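Local atomic coordinates of fructuronate-tagaturonate epimerase UxaE from Cohnella laeviribosi in complex with 1 glycerol (Cohnella laeviribosi, PDB entry 6IL9), a protein that probably interconverts the sugar acids fructuronate and tagaturonate by epimerisation, working from a zinc site in a TIM barrel. Residues D158-K163 against M178-C183; F268-D273 against V296-M301. All coordinates share one frame; numbering follows the deposited sequence.

Both interactions join neighbouring parallel strands of the eight-stranded barrel, each across a beta-alpha-beta unit. Coming from the N terminus, strand 156-162 leads into helix 165-173 and returns as strand 178-182, and interaction 1 closes that short loop. The chain then makes a long excursion before strand 267-271, which runs on through helix 281-293 to the segment 296-301, where interaction 2 closes. The two loops follow in series, neither nested nor crossed. They adjoin in the sheet, since strands 178-182 and 267-271 are adjacent: Leu181 N lies 2.8 Å from Glu269 O. Each contact also supplies one zinc ligand, His161 and Asp273.

Interaction 1 (D158-K163 against M178-C183); sequences DGDHLK and MLTLDC. With ZN (zinc ion), chain C.
A beta-alpha-beta unit of the TIM barrel closes here, where strand 156-162 lies parallel to strand 178-182 and His161 carries the zinc ion. Gly159 N bonds to Met178 O and Thr180 N returns to Gly159 O. Beyond Gly159 the register slips by one residue, a beta bulge, and the pairing resumes when Leu162 N reaches Thr180 O (2.9 Å) and Leu162 O receives Asp182 N.

The bulge brings His161 level with Asp182. ND1 of His161 donates to OD2 of Asp182 (2.7 Å), which it meets from above the carboxylate plane, with ring and carboxylate planes turned 54° apart. The opposite ring nitrogen, His161 NE2, binds the zinc ion at 2.4 Å, so the carboxylate is a second-shell group that restrains the rotation of the imidazole and would probably make it a stronger electron donor. Asp273, His343 and a water share the metal. Lys163 runs alongside Asp182, its CE 3.3 Å from OD2 of Asp182.

In a barrel of this kind the side chains alternate between the interior and the helix layer. Asp158 and Thr180 belong to the inner set: CG of Asp158 is anti to its backbone N (chi1 177°), and OD1 of the carboxylate accepts a hydrogen bond from Thr180 OG1 at 2.8 Å on its syn lone pair. Lys366 bridges this group, salt-bridged to OD2 of Asp158 and OD1 of Asp160 and bonded to Thr180 OG1. Met178 lies across Asp158, with Met178 SD 3.8 Å from Asp158 CG. On the other face, toward helix 165-173, Leu162 CD1 packs against Leu179 CD2 at 3.7 Å.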
# COMPACT_ATOMS: atom_id res chain seq x y z
N ASP A 158 -4.53 0.83 5.79
CA ASP A 158 -4.73 1.96 4.89
C ASP A 158 -5.82 1.61 3.87
O ASP A 158 -5.69 0.63 3.13
CB ASP A 158 -3.41 2.30 4.19
CG ASP A 158 -3.51 3.42 3.17
OD1 ASP A 158 -4.49 4.20 3.15
OD2 ASP A 158 -2.55 3.52 2.37
N GLY A 159 -6.88 2.41 3.85
CA GLY A 159 -7.84 2.35 2.77
C GLY A 159 -7.30 3.19 1.63
O GLY A 159 -7.44 4.41 1.62
N ASP A 160 -6.64 2.53 0.69
CA ASP A 160 -5.80 3.20 -0.29
C ASP A 160 -6.64 3.64 -1.48
O ASP A 160 -7.55 2.93 -1.91
CB ASP A 160 -4.69 2.25 -0.73
CG ASP A 160 -3.70 2.89 -1.67
OD1 ASP A 160 -3.55 4.13 -1.63
OD2 ASP A 160 -3.07 2.15 -2.45
N HIS A 161 -6.34 4.83 -2.00
CA HIS A 161 -6.94 5.34 -3.24
C HIS A 161 -8.46 5.35 -3.18
O HIS A 161 -9.14 4.94 -4.14
CB HIS A 161 -6.50 4.52 -4.44
CG HIS A 161 -5.26 5.03 -5.10
ND1 HIS A 161 -5.24 6.23 -5.78
CD2 HIS A 161 -4.02 4.51 -5.19
CE1 HIS A 161 -4.02 6.43 -6.25
NE2 HIS A 161 -3.27 5.39 -5.92
N LEU A 162 -9.01 5.83 -2.07
CA LEU A 162 -10.46 5.95 -1.94
C LEU A 162 -10.96 7.20 -2.67
O LEU A 162 -10.36 8.27 -2.60
CB LEU A 162 -10.87 6.02 -0.47
CG LEU A 162 -10.39 4.93 0.49
CD1 LEU A 162 -10.81 5.28 1.91
CD2 LEU A 162 -10.93 3.56 0.11
N LYS A 163 -12.09 7.04 -3.36
CA LYS A 163 -12.71 8.10 -4.15
C LYS A 163 -14.18 8.31 -3.81
O LYS A 163 -14.65 9.44 -3.84
CB LYS A 163 -12.61 7.77 -5.66
CG LYS A 163 -11.19 7.71 -6.21
CD LYS A 163 -11.19 7.35 -7.70
CE LYS A 163 -9.88 6.66 -8.11
NZ LYS A 163 -10.09 5.45 -8.96
N MET A 178 -5.80 4.46 8.49
CA MET A 178 -5.25 5.40 7.52
C MET A 178 -6.24 5.46 6.37
O MET A 178 -6.71 4.42 5.91
CB MET A 178 -3.87 4.93 7.05
CG MET A 178 -3.22 5.79 5.98
SD MET A 178 -1.47 5.36 5.72
CE MET A 178 -1.14 6.48 4.36
N LEU A 179 -6.60 6.67 5.95
CA LEU A 179 -7.53 6.84 4.84
C LEU A 179 -6.87 7.69 3.77
O LEU A 179 -6.51 8.84 4.03
CB LEU A 179 -8.84 7.49 5.31
CG LEU A 179 -9.86 6.60 6.00
CD1 LEU A 179 -11.26 7.19 5.89
CD2 LEU A 179 -9.84 5.21 5.43
N THR A 180 -6.70 7.12 2.58
CA THR A 180 -6.08 7.81 1.45
C THR A 180 -7.16 8.35 0.53
O THR A 180 -7.90 7.57 -0.07
CB THR A 180 -5.16 6.86 0.68
OG1 THR A 180 -4.10 6.43 1.55
CG2 THR A 180 -4.57 7.53 -0.55
N LEU A 181 -7.24 9.67 0.41
CA LEU A 181 -8.24 10.31 -0.44
C LEU A 181 -7.63 10.62 -1.79
O LEU A 181 -6.79 11.52 -1.92
CB LEU A 181 -8.78 11.59 0.20
CG LEU A 181 -9.96 12.21 -0.57
CD1 LEU A 181 -11.13 11.25 -0.53
CD2 LEU A 181 -10.35 13.56 0.02
N ASP A 182 -8.06 9.88 -2.81
CA ASP A 182 -7.68 10.13 -4.19
C ASP A 182 -8.47 11.33 -4.69
O ASP A 182 -9.70 11.26 -4.83
CB ASP A 182 -7.95 8.88 -5.02
CG ASP A 182 -7.36 8.95 -6.41
OD1 ASP A 182 -7.19 10.06 -6.95
OD2 ASP A 182 -7.06 7.86 -6.97
N CYS A 183 -7.77 12.44 -4.98
CA CYS A 183 -8.39 13.67 -5.46
C CYS A 183 -8.09 13.91 -6.94
O CYS A 183 -8.25 15.03 -7.43
CB CYS A 183 -7.93 14.86 -4.62
SG CYS A 183 -8.34 14.68 -2.88
ZN ZN C . -1.19 6.51 -5.71
O HOH W 1 -0.32 4.70 -6.83

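Interaction 2 (F268-D273 against V296-M301); sequences FEISID and VDIFSM. With ZN (zinc ion), chain C.
Strand 267-271 pairs in parallel with strand 300-302, Glu269 opposite Ser300 and Ile270 opposite Met301, with Ile270 N bonded to Ser300 O at 3.0 Å. This is another beta-alpha-beta unit of the TIM barrel, connected through helix 281-293. Phe268 O receives Phe299 N at 2.8 Å and, weakly, Ser300 N.

On the Glu269 face, Ser300 OG donates to OE2 of Glu269 at 2.6 Å, using the anti lone pair of that oxygen. The hydroxyl sits between the backbone N and the carbonyl carbon (chi1 65°), close against the extended glutamate chain. Ser341 also bonds OE2, while OE1 is held by His343 and Lys366, so the carboxylate is gripped at both oxygens. An alanine at Glu269 would probably leave the Ser300 hydroxyl without its acceptor, Lys366 without one of its countercharges, and the zinc ligand His343 freer to turn.

The other face is apolar: Ile270 CD1 lies 4.0 Å from Ile298 CG1, and Ile270 CG2 touches Met301 SD. The Phe268 ring takes Asp297 O at its edge, in plane, and water 2 links Phe268 N to that carbonyl. Ser271 OG donates to Asp273 OD1 at 2.7 Å, while OD2 of Asp273 binds the zinc ion at 2.4 Å.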
# COMPACT_ATOMS: atom_id res chain seq x y z
N PHE A 268 -4.97 10.78 7.82
CA PHE A 268 -5.64 11.22 6.60
C PHE A 268 -4.57 11.57 5.58
O PHE A 268 -3.82 12.53 5.77
CB PHE A 268 -6.53 12.42 6.94
CG PHE A 268 -7.36 12.94 5.79
CD1 PHE A 268 -8.09 12.09 4.99
CD2 PHE A 268 -7.44 14.32 5.58
CE1 PHE A 268 -8.88 12.60 3.95
CE2 PHE A 268 -8.23 14.84 4.55
CZ PHE A 268 -8.95 13.98 3.73
N GLU A 269 -4.48 10.79 4.50
CA GLU A 269 -3.53 11.06 3.42
C GLU A 269 -4.26 11.68 2.25
O GLU A 269 -5.32 11.19 1.84
CB GLU A 269 -2.81 9.79 2.95
CG GLU A 269 -2.04 10.03 1.66
CD GLU A 269 -1.04 8.94 1.34
OE1 GLU A 269 -1.29 8.18 0.38
OE2 GLU A 269 0.01 8.85 2.02
N ILE A 270 -3.72 12.77 1.71
CA ILE A 270 -4.28 13.40 0.52
C ILE A 270 -3.42 12.97 -0.66
O ILE A 270 -2.20 13.18 -0.67
CB ILE A 270 -4.34 14.92 0.67
CG1 ILE A 270 -5.36 15.28 1.75
CG2 ILE A 270 -4.72 15.55 -0.67
CD1 ILE A 270 -5.12 16.60 2.40
N SER A 271 -4.06 12.38 -1.66
CA SER A 271 -3.34 11.81 -2.80
C SER A 271 -3.71 12.58 -4.06
O SER A 271 -4.90 12.70 -4.40
CB SER A 271 -3.65 10.32 -2.94
OG SER A 271 -3.53 9.87 -4.28
N ILE A 272 -2.70 13.14 -4.72
CA ILE A 272 -2.88 13.75 -6.03
C ILE A 272 -1.76 13.26 -6.93
O ILE A 272 -1.29 13.99 -7.81
CB ILE A 272 -2.91 15.29 -5.93
CG1 ILE A 272 -1.68 15.82 -5.19
CG2 ILE A 272 -4.19 15.77 -5.23
CD1 ILE A 272 -1.65 17.30 -5.03
N ASP A 273 -1.33 12.01 -6.72
CA ASP A 273 -0.17 11.47 -7.43
C ASP A 273 -0.54 10.83 -8.76
O ASP A 273 0.36 10.56 -9.57
CB ASP A 273 0.57 10.44 -6.57
CG ASP A 273 -0.26 9.22 -6.28
OD1 ASP A 273 -1.13 9.29 -5.38
OD2 ASP A 273 -0.03 8.20 -6.95
N VAL A 296 -7.83 21.41 8.69
CA VAL A 296 -7.76 20.02 8.26
C VAL A 296 -6.50 19.39 8.85
O VAL A 296 -5.42 19.98 8.82
CB VAL A 296 -7.75 19.92 6.72
CG1 VAL A 296 -7.48 18.48 6.29
CG2 VAL A 296 -9.09 20.43 6.15
N ASP A 297 -6.65 18.18 9.40
CA ASP A 297 -5.56 17.45 10.06
C ASP A 297 -4.99 16.45 9.06
O ASP A 297 -5.62 15.43 8.76
CB ASP A 297 -6.08 16.74 11.31
CG ASP A 297 -4.98 16.02 12.09
OD1 ASP A 297 -3.79 16.28 11.85
OD2 ASP A 297 -5.34 15.20 12.97
N ILE A 298 -3.81 16.75 8.53
CA ILE A 298 -3.22 15.98 7.43
C ILE A 298 -2.12 15.09 7.99
O ILE A 298 -1.23 15.57 8.70
CB ILE A 298 -2.66 16.92 6.35
CG1 ILE A 298 -3.75 17.91 5.91
CG2 ILE A 298 -2.08 16.12 5.19
CD1 ILE A 298 -3.23 19.02 4.98
N PHE A 299 -2.16 13.79 7.65
CA PHE A 299 -1.06 12.88 7.96
C PHE A 299 0.02 12.99 6.90
O PHE A 299 1.21 13.13 7.22
CB PHE A 299 -1.60 11.44 8.07
CG PHE A 299 -0.55 10.35 8.03
CD1 PHE A 299 0.09 9.93 9.19
CD2 PHE A 299 -0.28 9.67 6.83
CE1 PHE A 299 1.02 8.88 9.14
CE2 PHE A 299 0.65 8.65 6.78
CZ PHE A 299 1.30 8.25 7.94
N SER A 300 -0.38 12.97 5.63
CA SER A 300 0.59 12.99 4.55
C SER A 300 -0.04 13.57 3.29
O SER A 300 -1.26 13.62 3.15
CB SER A 300 1.14 11.58 4.28
OG SER A 300 0.09 10.75 3.82
N MET A 301 0.83 14.03 2.40
CA MET A 301 0.46 14.53 1.08
C MET A 301 1.26 13.76 0.05
O MET A 301 2.48 13.63 0.19
CB MET A 301 0.77 16.03 0.96
CG MET A 301 0.43 16.63 -0.38
SD MET A 301 -1.22 17.35 -0.34
CE MET A 301 -1.01 18.52 1.07
ZN ZN C . -1.19 6.51 -5.71
O HOH W 2 -4.70 12.76 9.94
O HOH W 1 -0.32 4.70 -6.83